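Local coordinates for protein ribonucleoside-diphosphate reductase, alpha chain (Actinobacillus ureae ATCC 25976, PDB 6DQX) that probably reduces ribonucleoside diphosphates to deoxyribonucleoside diphosphates, as the catalytic alpha subunit of a class Id ribonucleotide reductase, at residues A[299-304]-A[354-359]; A[479-484]-A[497-502]. One frame throughout, in Å; residues are numbered along the deposited sequence.

Contact 1. Residues A[299-304]-A[354-359]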
ATOM      1  N   TYR A 299     -31.679   1.012 -32.331  1.00 14.36           N
ATOM      2  CA  TYR A 299     -32.987   0.400 -32.446  1.00 14.89           C
ATOM      3  C   TYR A 299     -34.070   1.057 -31.611  1.00 14.36           C
ATOM      4  O   TYR A 299     -35.083   0.429 -31.315  1.00 14.46           O
ATOM      5  CB  TYR A 299     -32.854  -1.102 -32.125  1.00 15.49           C
ATOM      6  CG  TYR A 299     -31.903  -1.818 -33.055  1.00 15.83           C
ATOM      7  CD1 TYR A 299     -32.077  -1.766 -34.443  1.00 17.47           C
ATOM      8  CD2 TYR A 299     -30.807  -2.542 -32.559  1.00 16.18           C
ATOM      9  CE1 TYR A 299     -31.201  -2.407 -35.302  1.00 18.20           C
ATOM     10  CE2 TYR A 299     -29.919  -3.180 -33.420  1.00 17.05           C
ATOM     11  CZ  TYR A 299     -30.124  -3.125 -34.784  1.00 18.29           C
ATOM     12  OH  TYR A 299     -29.253  -3.767 -35.638  1.00 20.46           O
ATOM     13  N   PHE A 300     -33.878   2.324 -31.235  1.00 14.85           N
ATOM     14  CA  PHE A 300     -34.859   3.038 -30.398  1.00 15.67           C
ATOM     15  C   PHE A 300     -36.287   2.899 -30.918  1.00 15.77           C
ATOM     16  O   PHE A 300     -37.214   2.586 -30.153  1.00 15.65           O
ATOM     17  CB  PHE A 300     -34.500   4.521 -30.262  1.00 15.65           C
ATOM     18  CG  PHE A 300     -35.510   5.314 -29.476  1.00 15.87           C
ATOM     19  CD1 PHE A 300     -35.622   5.159 -28.099  1.00 15.84           C
ATOM     20  CD2 PHE A 300     -36.378   6.192 -30.120  1.00 16.14           C
ATOM     21  CE1 PHE A 300     -36.575   5.863 -27.375  1.00 16.04           C
ATOM     22  CE2 PHE A 300     -37.325   6.902 -29.390  1.00 15.99           C
ATOM     23  CZ  PHE A 300     -37.425   6.745 -28.026  1.00 16.16           C
ATOM     24  N   ASP A 301     -36.452   3.102 -32.214  1.00 16.67           N
ATOM     25  CA  ASP A 301     -37.799   3.065 -32.813  1.00 18.49           C
ATOM     26  C   ASP A 301     -38.423   1.665 -32.801  1.00 19.96           C
ATOM     27  O   ASP A 301     -39.653   1.545 -32.907  1.00 20.55           O
ATOM     28  CB  ASP A 301     -37.779   3.714 -34.193  1.00 19.35           C
ATOM     29  CG  ASP A 301     -37.635   5.214 -34.094  1.00 19.64           C
ATOM     30  OD1 ASP A 301     -38.328   5.766 -33.231  1.00 19.63           O
ATOM     31  OD2 ASP A 301     -36.843   5.839 -34.833  1.00 20.36           O
ATOM     32  N   GLU A 302     -37.589   0.621 -32.657  1.00 18.33           N
ATOM     33  CA  GLU A 302     -38.067  -0.722 -32.379  1.00 18.75           C
ATOM     34  C   GLU A 302     -38.470  -0.966 -30.943  1.00 17.99           C
ATOM     35  O   GLU A 302     -39.511  -1.577 -30.715  1.00 19.39           O
ATOM     36  CB  GLU A 302     -37.053  -1.809 -32.771  1.00 19.32           C
ATOM     37  CG  GLU A 302     -36.698  -1.815 -34.238  1.00 20.46           C
ATOM     38  CD  GLU A 302     -35.784  -2.960 -34.643  1.00 21.21           C
ATOM     39  OE1 GLU A 302     -35.664  -3.958 -33.900  1.00 20.87           O
ATOM     40  OE2 GLU A 302     -35.196  -2.864 -35.746  1.00 22.65           O
ATOM     41  N   TRP A 303     -37.641  -0.571 -29.970  1.00 16.33           N
ATOM     42  CA  TRP A 303     -37.902  -0.954 -28.571  1.00 15.54           C
ATOM     43  C   TRP A 303     -38.568   0.100 -27.694  1.00 15.20           C
ATOM     44  O   TRP A 303     -38.955  -0.237 -26.582  1.00 16.61           O
ATOM     45  CB  TRP A 303     -36.641  -1.523 -27.856  1.00 14.92           C
ATOM     46  CG  TRP A 303     -35.429  -0.641 -27.868  1.00 14.64           C
ATOM     47  CD1 TRP A 303     -34.327  -0.811 -28.632  1.00 14.97           C
ATOM     48  CD2 TRP A 303     -35.175   0.528 -27.058  1.00 14.29           C
ATOM     49  NE1 TRP A 303     -33.411   0.174 -28.380  1.00 15.02           N
ATOM     50  CE2 TRP A 303     -33.906   1.011 -27.419  1.00 14.37           C
ATOM     51  CE3 TRP A 303     -35.897   1.205 -26.069  1.00 14.76           C
ATOM     52  CZ2 TRP A 303     -33.331   2.135 -26.824  1.00 14.00           C
ATOM     53  CZ3 TRP A 303     -35.319   2.314 -25.465  1.00 14.04           C
ATOM     54  CH2 TRP A 303     -34.054   2.775 -25.864  1.00 14.19           C
ATOM     55  N   LYS A 304     -38.795   1.314 -28.204  1.00 16.42           N
ATOM     56  CA  LYS A 304     -39.317   2.421 -27.364  1.00 17.86           C
ATOM     57  C   LYS A 304     -40.647   2.105 -26.646  1.00 19.42           C
ATOM     58  O   LYS A 304     -40.872   2.606 -25.544  1.00 19.69           O
ATOM     59  CB  LYS A 304     -39.438   3.723 -28.148  1.00 17.75           C
ATOM     60  CG  LYS A 304     -40.364   3.614 -29.355  1.00 18.84           C
ATOM     61  CD  LYS A 304     -40.401   4.869 -30.200  1.00 19.56           C
ATOM     62  CE  LYS A 304     -41.312   4.655 -31.400  1.00 20.79           C
ATOM     63  NZ  LYS A 304     -41.013   5.654 -32.458  1.00 21.51           N
ATOM     64  N   HIS A 354     -25.019   8.179 -32.195  1.00 13.50           N
ATOM     65  CA  HIS A 354     -24.686   8.696 -33.519  1.00 14.01           C
ATOM     66  C   HIS A 354     -25.195   7.750 -34.614  1.00 14.78           C
ATOM     67  O   HIS A 354     -25.736   8.206 -35.642  1.00 15.37           O
ATOM     68  CB  HIS A 354     -23.195   8.948 -33.654  1.00 14.16           C
ATOM     69  CG  HIS A 354     -22.841   9.870 -34.767  1.00 15.14           C
ATOM     70  ND1 HIS A 354     -21.539  10.072 -35.172  1.00 15.33           N
ATOM     71  CD2 HIS A 354     -23.609  10.673 -35.552  1.00 15.50           C
ATOM     72  CE1 HIS A 354     -21.518  10.955 -36.153  1.00 15.81           C
ATOM     73  NE2 HIS A 354     -22.760  11.332 -36.408  1.00 15.50           N
ATOM     74  N   SER A 355     -25.087   6.440 -34.360  1.00 15.12           N
ATOM     75  CA  SER A 355     -25.687   5.451 -35.240  1.00 15.25           C
ATOM     76  C   SER A 355     -27.176   5.684 -35.494  1.00 15.70           C
ATOM     77  O   SER A 355     -27.616   5.635 -36.648  1.00 15.34           O
ATOM     78  CB  SER A 355     -25.454   4.018 -34.746  1.00 16.22           C
ATOM     79  OG  SER A 355     -24.065   3.708 -34.791  1.00 15.26           O
ATOM     80  N   TYR A 356     -27.946   5.891 -34.429  1.00 14.97           N
ATOM     81  CA  TYR A 356     -29.358   6.207 -34.588  1.00 16.03           C
ATOM     82  C   TYR A 356     -29.552   7.447 -35.474  1.00 16.11           C
ATOM     83  O   TYR A 356     -30.397   7.440 -36.380  1.00 15.52           O
ATOM     84  CB  TYR A 356     -30.029   6.402 -33.227  1.00 16.23           C
ATOM     85  CG  TYR A 356     -31.466   6.817 -33.334  1.00 15.62           C
ATOM     86  CD1 TYR A 356     -32.449   5.890 -33.632  1.00 16.10           C
ATOM     87  CD2 TYR A 356     -31.837   8.144 -33.184  1.00 16.29           C
ATOM     88  CE1 TYR A 356     -33.776   6.266 -33.762  1.00 15.69           C
ATOM     89  CE2 TYR A 356     -33.164   8.529 -33.306  1.00 16.95           C
ATOM     90  CZ  TYR A 356     -34.129   7.580 -33.602  1.00 16.47           C
ATOM     91  OH  TYR A 356     -35.460   7.940 -33.727  1.00 17.83           O
ATOM     92  N   LEU A 357     -28.782   8.502 -35.215  1.00 16.38           N
ATOM     93  CA  LEU A 357     -28.925   9.737 -36.002  1.00 16.08           C
ATOM     94  C   LEU A 357     -28.607   9.486 -37.458  1.00 16.89           C
ATOM     95  O   LEU A 357     -29.360   9.920 -38.343  1.00 15.96           O
ATOM     96  CB  LEU A 357     -28.068  10.865 -35.460  1.00 16.50           C
ATOM     97  CG  LEU A 357     -28.475  11.335 -34.066  1.00 16.62           C
ATOM     98  CD1 LEU A 357     -27.528  12.411 -33.626  1.00 15.70           C
ATOM     99  CD2 LEU A 357     -29.918  11.826 -34.006  1.00 16.47           C
ATOM    100  N   GLN A 358     -27.534   8.742 -37.715  1.00 16.77           N
ATOM    101  CA  GLN A 358     -27.161   8.440 -39.108  1.00 18.63           C
ATOM    102  C   GLN A 358     -28.143   7.535 -39.817  1.00 18.31           C
ATOM    103  O   GLN A 358     -28.402   7.732 -41.019  1.00 19.76           O
ATOM    104  CB  GLN A 358     -25.725   7.911 -39.196  1.00 17.89           C
ATOM    105  CG  GLN A 358     -24.711   9.021 -38.955  1.00 18.25           C
ATOM    106  CD  GLN A 358     -23.273   8.521 -39.034  1.00 18.52           C
ATOM    107  OE1 GLN A 358     -23.034   7.330 -38.961  1.00 19.00           O
ATOM    108  NE2 GLN A 358     -22.326   9.435 -39.181  1.00 18.63           N
ATOM    109  N   ALA A 359     -28.746   6.592 -39.095  1.00 18.22           N
ATOM    110  CA  ALA A 359     -29.763   5.724 -39.686  1.00 19.14           C
ATOM    111  C   ALA A 359     -30.982   6.526 -40.134  1.00 19.56           C
ATOM    112  O   ALA A 359     -31.724   6.072 -41.009  1.00 21.04           O
ATOM    113  CB  ALA A 359     -30.204   4.641 -38.713  1.00 19.52           C
TER
HETATM  114  O   HOH W   1     -38.454   8.273 -32.714  1.00 23.93           O
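Tyr356 turns its CG anti to the backbone N (chi1 176°), and this swings the phenol from helix 353-359 across to the short helix 300-303. There it meets Asp301, whose CG stands beside its own backbone N. Both helices belong to the ribonucleotide reductase barrel domain, and each closely follows one of two parallel, paired strands, 288-296 and 347-351, so the contact joins the chain just beyond neighbouring strands.

The phenol hydroxyl is the donor: Tyr356 OH reaches Asp301 OD2 at 2.7 Å. The carboxylate oxygen lies at the edge of the ring, in its plane. The hydroxyl meets OD2 on the syn side, but 32° out of the carboxylate plane. The two side chains cross at about a right angle, with the carboxylate and ring planes 55° apart.

The other carboxylate oxygen is also engaged. Lys304 NZ forms a salt bridge with Asp301 OD1 at 2.8 Å, approaching on the anti side. Both oxygens are thus held, which limits the rotation of the acid, and the lysine's charge would be expected to keep the carboxylate ionised.

Beside the polar pair there is one apolar touch. Phe300 CB packs on Tyr356 CE1 at 4.0 Å. The Phe300 side chain also touches Leu375, Ile376 and Thr379 of helix 367-395, while Lys304 CB lies over one face of its ring.

A water closes a small ring of bonds, donating to Asp301 OD1 at 2.6 Å and to Tyr356 OH at 3.2 Å.

Contact 2. Residues A[479-484]-A[497-502]; sequences SVQHLE and FSEISQ
An ST turn at Ser479 receives the carboxylate of Glu499 and joins two loops of the barrel domain. Ser479 OG donates to Glu499 OE2 at 2.5 Å, on the syn lone pair of that oxygen. The same hydroxyl oxygen accepts from Gln481 N at 3.1 Å in a nearly straight bond (170°), which closes the turn. Ser479 OG is anti to its backbone N (chi1 175°) and points at the acid, whose chain is extended beyond CG.

Gln481 lies alongside Glu499, the two chains running in opposite directions. Its CG touches Glu499 OE2 at 3.3 Å. The glutamine bends at chi2, and its NE2 bonds to the backbone O of Lys491.

One water ties the group together. It donates to Glu499 OE1 at 2.7 Å and accepts from Val480 N and Gln481 NE2. Glu499 OE1 also takes the backbone N of Thr496, so both carboxylate oxygens are held.

Segment 479-484 follows helix 467-475 and makes a type I beta turn from Val480 to Leu483. Val480 and Leu483 pack back on Ile473 of that helix. Helix 488-493 lies between the two segments in sequence. Segment 497-502 leads into helix 502-513 and touches strand 524-525 through Phe497, Ser498 and Gln502.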
ATOM      1  N   SER A 479     -12.564  11.252 -43.261  1.00 28.59           N
ATOM      2  CA  SER A 479     -13.483  12.344 -43.605  1.00 29.30           C
ATOM      3  C   SER A 479     -14.024  12.161 -45.018  1.00 31.24           C
ATOM      4  O   SER A 479     -13.348  11.575 -45.863  1.00 31.72           O
ATOM      5  CB  SER A 479     -12.764  13.684 -43.494  1.00 27.73           C
ATOM      6  OG  SER A 479     -13.581  14.759 -43.928  1.00 28.23           O
ATOM      7  N   VAL A 480     -15.231  12.686 -45.265  1.00 29.84           N
ATOM      8  CA  VAL A 480     -15.815  12.783 -46.610  1.00 29.92           C
ATOM      9  C   VAL A 480     -15.994  14.229 -47.067  1.00 30.84           C
ATOM     10  O   VAL A 480     -16.579  14.461 -48.122  1.00 30.99           O
ATOM     11  CB  VAL A 480     -17.186  12.042 -46.712  1.00 28.88           C
ATOM     12  CG1 VAL A 480     -17.023  10.578 -46.382  1.00 29.24           C
ATOM     13  CG2 VAL A 480     -18.250  12.668 -45.820  1.00 29.22           C
ATOM     14  N   GLN A 481     -15.492  15.202 -46.295  1.00 33.05           N
ATOM     15  CA  GLN A 481     -15.755  16.618 -46.577  1.00 34.58           C
ATOM     16  C   GLN A 481     -15.091  17.070 -47.885  1.00 37.79           C
ATOM     17  O   GLN A 481     -15.587  17.991 -48.560  1.00 37.89           O
ATOM     18  CB  GLN A 481     -15.310  17.521 -45.405  1.00 33.52           C
ATOM     19  CG  GLN A 481     -15.965  17.205 -44.052  1.00 33.21           C
ATOM     20  CD  GLN A 481     -17.477  17.195 -44.119  1.00 32.62           C
ATOM     21  OE1 GLN A 481     -18.085  18.214 -44.432  1.00 34.05           O
ATOM     22  NE2 GLN A 481     -18.090  16.042 -43.865  1.00 30.58           N
ATOM     23  N   HIS A 482     -13.984  16.412 -48.232  1.00 38.87           N
ATOM     24  CA  HIS A 482     -13.287  16.644 -49.509  1.00 40.27           C
ATOM     25  C   HIS A 482     -14.057  16.185 -50.771  1.00 41.68           C
ATOM     26  O   HIS A 482     -13.763  16.672 -51.860  1.00 43.61           O
ATOM     27  CB  HIS A 482     -11.899  15.977 -49.478  1.00 39.25           C
ATOM     28  CG  HIS A 482     -11.950  14.480 -49.497  1.00 39.24           C
ATOM     29  ND1 HIS A 482     -12.133  13.724 -48.358  1.00 38.80           N
ATOM     30  CD2 HIS A 482     -11.852  13.598 -50.521  1.00 39.61           C
ATOM     31  CE1 HIS A 482     -12.146  12.442 -48.680  1.00 39.34           C
ATOM     32  NE2 HIS A 482     -11.981  12.338 -49.987  1.00 38.73           N
ATOM     33  N   LEU A 483     -15.019  15.262 -50.640  1.00 43.53           N
ATOM     34  CA  LEU A 483     -15.657  14.623 -51.816  1.00 43.75           C
ATOM     35  C   LEU A 483     -16.702  15.501 -52.534  1.00 47.47           C
ATOM     36  O   LEU A 483     -17.827  15.643 -52.057  1.00 47.26           O
ATOM     37  CB  LEU A 483     -16.306  13.283 -51.432  1.00 42.80           C
ATOM     38  CG  LEU A 483     -15.412  12.143 -50.922  1.00 42.53           C
ATOM     39  CD1 LEU A 483     -16.265  10.974 -50.450  1.00 41.73           C
ATOM     40  CD2 LEU A 483     -14.423  11.675 -51.987  1.00 43.23           C
ATOM     41  N   GLU A 484     -16.337  16.035 -53.704  1.00 48.72           N
ATOM     42  CA  GLU A 484     -17.253  16.845 -54.544  1.00 49.21           C
ATOM     43  C   GLU A 484     -18.549  16.125 -54.961  1.00 46.85           C
ATOM     44  O   GLU A 484     -19.569  16.773 -55.191  1.00 45.18           O
ATOM     45  CB  GLU A 484     -16.533  17.336 -55.810  1.00 52.80           C
ATOM     46  CG  GLU A 484     -15.431  18.362 -55.577  1.00 56.64           C
ATOM     47  CD  GLU A 484     -14.563  18.564 -56.812  1.00 60.96           C
ATOM     48  OE1 GLU A 484     -13.787  17.646 -57.157  1.00 62.53           O
ATOM     49  OE2 GLU A 484     -14.657  19.637 -57.446  1.00 63.26           O
ATOM     50  N   PHE A 497     -15.967  13.158 -35.582  1.00 23.10           N
ATOM     51  CA  PHE A 497     -15.921  13.779 -34.236  1.00 22.86           C
ATOM     52  C   PHE A 497     -15.129  15.105 -34.300  1.00 23.71           C
ATOM     53  O   PHE A 497     -15.585  16.146 -33.808  1.00 22.48           O
ATOM     54  CB  PHE A 497     -15.266  12.800 -33.243  1.00 22.94           C
ATOM     55  CG  PHE A 497     -15.447  13.123 -31.766  1.00 23.09           C
ATOM     56  CD1 PHE A 497     -16.064  14.285 -31.285  1.00 22.95           C
ATOM     57  CD2 PHE A 497     -14.955  12.217 -30.828  1.00 24.26           C
ATOM     58  CE1 PHE A 497     -16.199  14.510 -29.919  1.00 22.88           C
ATOM     59  CE2 PHE A 497     -15.077  12.447 -29.462  1.00 24.18           C
ATOM     60  CZ  PHE A 497     -15.698  13.596 -29.000  1.00 23.21           C
ATOM     61  N   SER A 498     -13.955  15.072 -34.934  1.00 25.00           N
ATOM     62  CA  SER A 498     -13.107  16.270 -35.059  1.00 25.92           C
ATOM     63  C   SER A 498     -13.756  17.442 -35.839  1.00 23.85           C
ATOM     64  O   SER A 498     -13.471  18.609 -35.566  1.00 25.87           O
ATOM     65  CB  SER A 498     -11.755  15.903 -35.695  1.00 27.78           C
ATOM     66  OG  SER A 498     -11.917  15.442 -37.018  1.00 29.56           O
ATOM     67  N   GLU A 499     -14.614  17.123 -36.797  1.00 24.14           N
ATOM     68  CA  GLU A 499     -15.302  18.125 -37.627  1.00 24.35           C
ATOM     69  C   GLU A 499     -16.583  18.694 -37.003  1.00 23.19           C
ATOM     70  O   GLU A 499     -17.148  19.672 -37.504  1.00 21.55           O
ATOM     71  CB  GLU A 499     -15.617  17.503 -38.995  1.00 26.05           C
ATOM     72  CG  GLU A 499     -14.362  17.245 -39.835  1.00 28.62           C
ATOM     73  CD  GLU A 499     -14.568  16.265 -40.994  1.00 30.29           C
ATOM     74  OE1 GLU A 499     -15.556  15.482 -41.000  1.00 30.26           O
ATOM     75  OE2 GLU A 499     -13.698  16.255 -41.901  1.00 31.05           O
ATOM     76  N   ILE A 500     -17.060  18.064 -35.930  1.00 21.63           N
ATOM     77  CA  ILE A 500     -18.315  18.429 -35.286  1.00 20.99           C
ATOM     78  C   ILE A 500     -18.081  19.548 -34.273  1.00 20.75           C
ATOM     79  O   ILE A 500     -17.014  19.646 -33.657  1.00 22.14           O
ATOM     80  CB  ILE A 500     -18.990  17.159 -34.673  1.00 20.04           C
ATOM     81  CG1 ILE A 500     -19.578  16.305 -35.797  1.00 19.97           C
ATOM     82  CG2 ILE A 500     -20.098  17.514 -33.686  1.00 20.46           C
ATOM     83  CD1 ILE A 500     -19.921  14.877 -35.447  1.00 20.23           C
ATOM     84  N   SER A 501     -19.080  20.416 -34.131  1.00 20.56           N
ATOM     85  CA  SER A 501     -19.092  21.443 -33.108  1.00 21.27           C
ATOM     86  C   SER A 501     -19.007  20.822 -31.722  1.00 19.88           C
ATOM     87  O   SER A 501     -19.881  20.045 -31.339  1.00 19.04           O
ATOM     88  CB  SER A 501     -20.399  22.246 -33.164  1.00 21.78           C
ATOM     89  OG  SER A 501     -20.487  23.098 -32.031  1.00 23.00           O
ATOM     90  N   GLN A 502     -17.959  21.161 -30.988  1.00 20.05           N
ATOM     91  CA  GLN A 502     -17.793  20.651 -29.622  1.00 19.69           C
ATOM     92  C   GLN A 502     -18.761  21.331 -28.672  1.00 18.34           C
ATOM     93  O   GLN A 502     -19.157  20.735 -27.647  1.00 16.12           O
ATOM     94  CB  GLN A 502     -16.346  20.790 -29.146  1.00 20.04           C
ATOM     95  CG  GLN A 502     -15.362  20.116 -30.090  1.00 20.30           C
ATOM     96  CD  GLN A 502     -15.638  18.626 -30.242  1.00 21.02           C
ATOM     97  OE1 GLN A 502     -15.571  17.876 -29.257  1.00 22.05           O
ATOM     98  NE2 GLN A 502     -15.914  18.181 -31.468  1.00 18.78           N
TER
HETATM   99  O   HOH W   2     -16.447  13.728 -42.871  1.00 24.76           O

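In the fold
Contact 1 (299-304 with 354-359) closes before contact 2 (479-484 with 497-502) opens, so the two come in series along the chain. Their centres lie about 22 Å apart. The helices of contact 1 each follow one of the paired strands 288-296 and 347-351. Contact 2 lies among the later helices 467-475, 488-493 and 502-513. They still touch: His354 CE1 packs against Ile500 CD1 at 4.3 Å. Gln358 NE2 adds a link by bonding to O of Val493, the last residue of helix 488-493. Helix 353-359 therefore faces helix 300-303 through Tyr356 and the later region through His354 and Gln358. Neither contact lies at His65, where magnesium has been seen bound.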